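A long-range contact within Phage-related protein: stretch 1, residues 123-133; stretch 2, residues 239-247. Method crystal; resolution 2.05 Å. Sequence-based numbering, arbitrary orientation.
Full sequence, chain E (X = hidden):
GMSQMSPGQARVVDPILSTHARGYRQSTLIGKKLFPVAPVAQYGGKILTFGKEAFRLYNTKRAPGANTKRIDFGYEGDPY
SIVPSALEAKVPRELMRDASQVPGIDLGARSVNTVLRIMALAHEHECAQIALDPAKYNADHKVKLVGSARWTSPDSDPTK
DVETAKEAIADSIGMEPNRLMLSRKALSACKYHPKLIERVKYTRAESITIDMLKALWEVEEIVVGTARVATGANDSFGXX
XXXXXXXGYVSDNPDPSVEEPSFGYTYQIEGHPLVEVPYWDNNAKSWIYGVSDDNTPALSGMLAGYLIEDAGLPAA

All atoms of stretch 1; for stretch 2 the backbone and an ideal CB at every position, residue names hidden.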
# COMPACT_ATOMS: atom_id res chain seq x y z
N HIS E 123 -17.71 15.97 -35.17
CA HIS E 123 -17.80 14.51 -35.38
C HIS E 123 -19.24 14.06 -35.66
O HIS E 123 -19.49 13.26 -36.54
CB HIS E 123 -17.24 13.78 -34.17
CG HIS E 123 -17.34 12.31 -34.26
ND1 HIS E 123 -18.36 11.59 -33.66
CD2 HIS E 123 -16.57 11.40 -34.91
CE1 HIS E 123 -18.21 10.31 -33.91
NE2 HIS E 123 -17.13 10.16 -34.67
N GLU E 124 -20.17 14.59 -34.88
CA GLU E 124 -21.57 14.30 -35.06
C GLU E 124 -22.03 14.63 -36.49
O GLU E 124 -22.75 13.86 -37.13
CB GLU E 124 -22.42 15.11 -34.06
CG GLU E 124 -23.91 14.68 -34.02
CD GLU E 124 -24.14 13.38 -33.18
OE1 GLU E 124 -23.16 12.70 -32.83
OE2 GLU E 124 -25.32 13.05 -32.85
N HIS E 125 -21.62 15.79 -36.98
CA HIS E 125 -21.99 16.21 -38.31
C HIS E 125 -21.35 15.33 -39.42
O HIS E 125 -21.99 14.97 -40.41
CB HIS E 125 -21.62 17.68 -38.51
CG HIS E 125 -22.11 18.23 -39.81
ND1 HIS E 125 -21.45 18.01 -41.01
CD2 HIS E 125 -23.23 18.93 -40.12
CE1 HIS E 125 -22.13 18.58 -41.99
NE2 HIS E 125 -23.21 19.14 -41.48
N GLU E 126 -20.08 14.97 -39.24
CA GLU E 126 -19.41 14.10 -40.22
C GLU E 126 -20.00 12.69 -40.26
O GLU E 126 -20.02 12.05 -41.30
CB GLU E 126 -17.90 14.05 -40.02
CG GLU E 126 -17.17 14.82 -41.11
CD GLU E 126 -17.70 14.44 -42.52
OE1 GLU E 126 -17.81 13.22 -42.83
OE2 GLU E 126 -18.05 15.35 -43.31
N CYS E 127 -20.46 12.21 -39.13
CA CYS E 127 -21.11 10.92 -39.07
C CYS E 127 -22.44 10.94 -39.84
O CYS E 127 -22.73 10.04 -40.64
CB CYS E 127 -21.36 10.53 -37.63
SG CYS E 127 -19.86 10.05 -36.74
N ALA E 128 -23.25 11.96 -39.58
CA ALA E 128 -24.53 12.13 -40.24
C ALA E 128 -24.30 12.26 -41.74
O ALA E 128 -25.07 11.71 -42.53
CB ALA E 128 -25.29 13.36 -39.70
N GLN E 129 -23.24 12.97 -42.11
CA GLN E 129 -22.93 13.27 -43.51
C GLN E 129 -22.63 11.99 -44.30
O GLN E 129 -22.95 11.91 -45.49
CB GLN E 129 -21.77 14.27 -43.55
CG GLN E 129 -21.52 14.99 -44.86
CD GLN E 129 -22.64 15.95 -45.25
OE1 GLN E 129 -23.53 16.25 -44.45
NE2 GLN E 129 -22.59 16.44 -46.49
N ILE E 130 -22.07 10.98 -43.62
CA ILE E 130 -21.75 9.70 -44.22
C ILE E 130 -22.92 8.74 -44.17
O ILE E 130 -23.33 8.22 -45.20
CB ILE E 130 -20.55 9.02 -43.52
CG1 ILE E 130 -19.26 9.82 -43.77
CG2 ILE E 130 -20.35 7.63 -44.05
CD1 ILE E 130 -18.15 9.34 -42.91
N ALA E 131 -23.45 8.48 -42.98
CA ALA E 131 -24.52 7.49 -42.82
C ALA E 131 -25.79 7.81 -43.59
O ALA E 131 -26.44 6.90 -44.09
CB ALA E 131 -24.85 7.28 -41.37
N LEU E 132 -26.12 9.09 -43.72
CA LEU E 132 -27.38 9.51 -44.36
C LEU E 132 -27.21 9.92 -45.83
O LEU E 132 -28.08 10.55 -46.43
CB LEU E 132 -28.01 10.65 -43.58
CG LEU E 132 -28.20 10.37 -42.08
CD1 LEU E 132 -28.96 11.54 -41.43
CD2 LEU E 132 -28.92 9.07 -41.82
N ASP E 133 -26.08 9.53 -46.41
CA ASP E 133 -25.79 9.81 -47.80
C ASP E 133 -26.28 8.64 -48.65
O ASP E 133 -25.71 7.54 -48.56
CB ASP E 133 -24.29 9.97 -47.95
CG ASP E 133 -23.87 10.31 -49.35
OD1 ASP E 133 -24.73 10.40 -50.25
OD2 ASP E 133 -22.64 10.45 -49.56
N UNK E 239 -31.58 20.15 -38.18
CA UNK E 239 -31.35 18.86 -37.53
C UNK E 239 -30.20 18.14 -38.21
O UNK E 239 -30.26 17.90 -39.42
CB UNK E 239 -32.61 18.00 -37.56
N UNK E 240 -29.19 17.75 -37.43
CA UNK E 240 -28.01 17.08 -37.97
C UNK E 240 -28.42 15.74 -38.65
O UNK E 240 -27.88 15.35 -39.67
CB UNK E 240 -26.99 16.83 -36.86
N UNK E 241 -29.38 15.03 -38.05
CA UNK E 241 -29.80 13.72 -38.56
C UNK E 241 -31.03 13.81 -39.46
O UNK E 241 -31.68 12.79 -39.77
CB UNK E 241 -30.09 12.77 -37.39
N UNK E 242 -31.34 15.03 -39.89
CA UNK E 242 -32.38 15.30 -40.86
C UNK E 242 -33.71 14.70 -40.48
O UNK E 242 -34.01 14.56 -39.29
CB UNK E 242 -31.96 14.78 -42.24
N UNK E 243 -34.53 14.38 -41.50
CA UNK E 243 -35.82 13.73 -41.25
C UNK E 243 -35.74 12.21 -41.43
O UNK E 243 -36.76 11.55 -41.62
CB UNK E 243 -36.89 14.31 -42.18
N UNK E 244 -34.54 11.65 -41.30
CA UNK E 244 -34.29 10.28 -41.71
C UNK E 244 -34.37 9.23 -40.61
O UNK E 244 -34.45 9.53 -39.42
CB UNK E 244 -32.90 10.21 -42.35
N UNK E 245 -34.39 7.97 -41.06
CA UNK E 245 -34.29 6.81 -40.19
C UNK E 245 -33.19 5.94 -40.77
O UNK E 245 -33.03 5.90 -41.98
CB UNK E 245 -35.62 6.06 -40.08
N UNK E 246 -32.40 5.31 -39.92
CA UNK E 246 -31.29 4.47 -40.37
C UNK E 246 -31.25 3.22 -39.49
O UNK E 246 -31.58 3.29 -38.32
CB UNK E 246 -29.96 5.23 -40.31
N UNK E 247 -30.84 2.09 -40.07
CA UNK E 247 -30.65 0.84 -39.33
C UNK E 247 -29.31 0.26 -39.67
O UNK E 247 -28.90 0.31 -40.81
CB UNK E 247 -31.76 -0.17 -39.64

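Position 239 has nothing of the helix within 5.5 Å of its ideal CB, so stretch 1 places no demand on it. It opens a type I turn that ends at 242. The residue is Asp-239; its backbone O accepts the turn's hydrogen bond from the N of 242 at 3.1 Å.

Position 240 points toward the helix. Its ideal CB lies 4.7 Å from Glu-124 CG and 4.8 Å from Ala-128 CB, a shallow apolar site suited to Val, Ile, Leu or Ala. Val-240 fills it: CG1 packs 3.6 Å from Ala-128 CB and also lies 3.7 Å from Glu-124 O.

Position 241 sends its CB sideways, 4.4 Å from Leu-132 CD1, but beyond it lies the small surface of Ala-128, with the carboxylate of Glu-124 farther along. A long or aromatic side chain could cover the alanine, and one with a donor at its end could also meet the acid; Trp, Arg, Lys or Tyr might be considered. Trp-241 combines a flat surface with an N-H. Ala-128 CB sits over the face of its six-membered ring, 3.9 Å from the centroid and 7° off the normal, a CH-pi contact, with the ring lying against the helix. At the ring's edge, NE1 donates a hydrogen bond to Glu-124 OE2 (3.0 Å, 153°), while Leu-132 CD1 packs 3.8 Å from CE3.

Position 242 has phi 53° and psi -151°. Positive phi by itself favours glycine, and Gly-242 is found, in the second place of a type II' turn running from 241 to 244.

Position 243 points away from stretch 1, which leaves the choice wide. Pro-243 occupies it and makes no contact with the helix.

Position 244 points toward the helix end, its ideal CB 4.2 Å from Leu-132 CD2. An apolar group could pack there, and a small polar one could look toward the carbonyl of Leu-132 through solvent. Asp-244 takes the second course: a water oxygen lies 2.6 Å from Leu-132 O and 2.6 Å from Asp-244 OD2, linking the two stretches.

Position 245 begins the strand and points away; beta-branched residues suit its extended backbone, and Val-245 is one.

Position 246 turns back toward stretch 1, its ideal CB 4.3 Å from Leu-132 CD2, so a large apolar or aromatic residue would fit. Trp-246 sets its CB 4.2 Å from Leu-132 CD2 and has Ala-131 CB over one face of its ring.

Position 247 is out of reach; many strand formers would serve, and Leu-247 is present.

Stretch 2, residues 239-247: DVWGPDVWL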
# COMPACT_ATOMS: atom_id res chain seq x y z
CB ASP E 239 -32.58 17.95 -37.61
CG ASP E 239 -33.79 18.52 -36.87
OD1 ASP E 239 -33.63 19.43 -36.07
OD2 ASP E 239 -34.92 18.04 -37.08
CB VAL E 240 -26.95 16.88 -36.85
CG1 VAL E 240 -25.75 16.05 -37.34
CG2 VAL E 240 -26.50 18.22 -36.27
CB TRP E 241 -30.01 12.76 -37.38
CG TRP E 241 -28.75 12.55 -36.68
CD1 TRP E 241 -28.30 13.25 -35.60
CD2 TRP E 241 -27.71 11.62 -37.01
NE1 TRP E 241 -27.05 12.83 -35.26
CE2 TRP E 241 -26.66 11.82 -36.10
CE3 TRP E 241 -27.57 10.63 -38.00
CZ2 TRP E 241 -25.48 11.05 -36.11
CZ3 TRP E 241 -26.40 9.87 -38.02
CH2 TRP E 241 -25.37 10.09 -37.08
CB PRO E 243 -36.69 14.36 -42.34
CG PRO E 243 -35.75 14.54 -43.49
CD PRO E 243 -34.35 14.64 -42.93
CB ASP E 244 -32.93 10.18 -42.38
CG ASP E 244 -32.81 11.06 -43.61
OD1 ASP E 244 -33.85 11.47 -44.19
OD2 ASP E 244 -31.67 11.30 -44.02
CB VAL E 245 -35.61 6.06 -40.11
CG1 VAL E 245 -35.46 4.74 -39.35
CG2 VAL E 245 -36.65 6.99 -39.46
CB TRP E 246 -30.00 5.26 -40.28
CG TRP E 246 -28.74 4.47 -40.56
CD1 TRP E 246 -28.07 4.39 -41.75
CD2 TRP E 246 -27.98 3.69 -39.62
NE1 TRP E 246 -26.97 3.60 -41.61
CE2 TRP E 246 -26.88 3.16 -40.31
CE3 TRP E 246 -28.13 3.39 -38.25
CZ2 TRP E 246 -25.93 2.34 -39.70
CZ3 TRP E 246 -27.20 2.57 -37.64
CH2 TRP E 246 -26.10 2.06 -38.37
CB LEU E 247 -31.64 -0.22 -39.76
CG LEU E 247 -33.00 -0.35 -39.08
CD1 LEU E 247 -34.03 0.61 -39.69
CD2 LEU E 247 -33.40 -1.81 -39.29
O HOH W 1 -30.59 11.38 -46.41
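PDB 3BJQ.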